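Local coordinates for halohydrin dehalogenase (Rhizobium radiobacter, PDB 4IY1), which catalyses the reversible, cofactor-independent closure of vicinal halohydrins to epoxides and also opens epoxides with nucleophiles such as cyanide, at residues B[43-46]-B[52-55]. The protein carries 37 engineered substitutions. Numbering follows the deposited sequence.
Engineered in segment 52-55: I52 (natural residue Lys).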
loop_
_atom_site.group_PDB
_atom_site.type_symbol
_atom_site.label_atom_id
_atom_site.label_comp_id
_atom_site.label_asym_id
_atom_site.label_seq_id
_atom_site.Cartn_x
_atom_site.Cartn_y
_atom_site.Cartn_z
ATOM N N ALA B 43 -28.293 28.539 -18.572
ATOM C CA ALA B 43 -27.075 29.338 -18.590
ATOM C C ALA B 43 -25.829 28.462 -18.801
ATOM O O ALA B 43 -24.808 28.937 -19.296
ATOM C CB ALA B 43 -26.956 30.176 -17.318
ATOM N N PHE B 44 -25.939 27.172 -18.477
ATOM C CA PHE B 44 -24.806 26.254 -18.608
ATOM C C PHE B 44 -24.872 25.592 -19.970
ATOM O O PHE B 44 -23.842 25.377 -20.625
ATOM C CB PHE B 44 -24.820 25.197 -17.484
ATOM C CG PHE B 44 -23.663 24.225 -17.538
ATOM C CD1 PHE B 44 -22.594 24.343 -16.657
ATOM C CD2 PHE B 44 -23.673 23.154 -18.432
ATOM C CE1 PHE B 44 -21.535 23.452 -16.714
ATOM C CE2 PHE B 44 -22.648 22.215 -18.442
ATOM C CZ PHE B 44 -21.563 22.384 -17.618
ATOM N N ALA B 45 -26.083 25.310 -20.438
ATOM C CA ALA B 45 -26.211 24.740 -21.761
ATOM C C ALA B 45 -25.748 25.751 -22.813
ATOM O O ALA B 45 -25.080 25.389 -23.784
ATOM C CB ALA B 45 -27.634 24.279 -22.017
ATOM N N GLU B 46 -26.009 27.028 -22.546
ATOM C CA GLU B 46 -25.637 28.104 -23.450
ATOM C C GLU B 46 -24.118 28.260 -23.491
ATOM O O GLU B 46 -23.498 28.171 -24.560
ATOM C CB GLU B 46 -26.304 29.418 -23.006
ATOM C CG GLU B 46 -25.518 30.679 -23.333
ATOM C CD GLU B 46 -25.750 31.163 -24.756
ATOM O OE1 GLU B 46 -26.566 30.544 -25.468
ATOM O OE2 GLU B 46 -25.123 32.168 -25.163
ATOM N N ILE B 52 -24.004 18.395 -22.324
ATOM C CA ILE B 52 -25.448 18.185 -22.235
ATOM C C ILE B 52 -25.929 18.096 -20.780
ATOM O O ILE B 52 -26.064 16.999 -20.230
ATOM C CB ILE B 52 -25.865 16.909 -22.972
ATOM C CG1 ILE B 52 -25.498 16.989 -24.435
ATOM C CG2 ILE B 52 -27.361 16.678 -22.844
ATOM C CD1 ILE B 52 -26.109 15.874 -25.244
ATOM N N PRO B 53 -26.180 19.254 -20.144
ATOM C CA PRO B 53 -26.532 19.259 -18.719
ATOM C C PRO B 53 -27.932 18.679 -18.479
ATOM O O PRO B 53 -28.784 18.764 -19.361
ATOM C CB PRO B 53 -26.495 20.748 -18.354
ATOM C CG PRO B 53 -26.809 21.447 -19.631
ATOM C CD PRO B 53 -26.288 20.586 -20.756
ATOM N N MET B 54 -28.146 18.065 -17.315
ATOM C CA MET B 54 -29.439 17.428 -16.988
ATOM C C MET B 54 -30.006 17.994 -15.692
ATOM O O MET B 54 -29.260 18.380 -14.785
ATOM C CB MET B 54 -29.292 15.915 -16.841
ATOM C CG MET B 54 -28.365 15.268 -17.845
ATOM S SD MET B 54 -29.207 14.954 -19.411
ATOM C CE MET B 54 -30.177 13.518 -19.017
ATOM N N SER B 55 -31.330 18.004 -15.585
ATOM C CA SER B 55 -31.980 18.438 -14.353
ATOM C C SER B 55 -31.915 17.328 -13.308
ATOM O O SER B 55 -31.813 17.596 -12.108
ATOM C CB SER B 55 -33.441 18.813 -14.626
ATOM O OG SER B 55 -34.102 17.761 -15.324
#
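P53 meets F44 and A45 without any polar bond between 43-46 and 52-55, so the contact rests on carbon alone. The shortest approach is that of F44 CD2 to P53 CB, 3.7 Å, and P53 CG lies almost as near the same ring atom, at 3.8 Å from F44 CD2. One step further round the ring, F44 CE2 is 4.1 Å from P53 CB. It is therefore the CD2–CE2 side of the phenyl that touches, and the two rings approach at a slant. F44 can reach the strand because its CG stands anti to the backbone N (chi1 -179°) on a CB that already points toward 52-55.

The methyl of A45 adds a second contact to the proline: A45 CB is 3.8 Å from P53 CG and 4.1 Å from P53 CD. P53 CG thus has F44 CD2 and A45 CB at equal distance and bridges two consecutive helix residues. At the backbone, A45 CA and P53 CA are 6.3 Å apart, the closest such pair between the segments, and the buried area is small, 121 Å² in all.

F44 also meets F35 edge-to-face and touches Y48, V9, K10 and L51, while P53 also touches F35 and L41. Backbone hydrogen bonds of engineered I52 with V28 and C30, and of M54 with C30, join 52-54 to strand 27-30. The contact accordingly seats helix 38-47 on strand 52-53, at one edge of the chain's parallel Rossmann-type sheet, within the beta-alpha-beta crossover from 27-30 to 52-53, while M54 packs against helix 59-70.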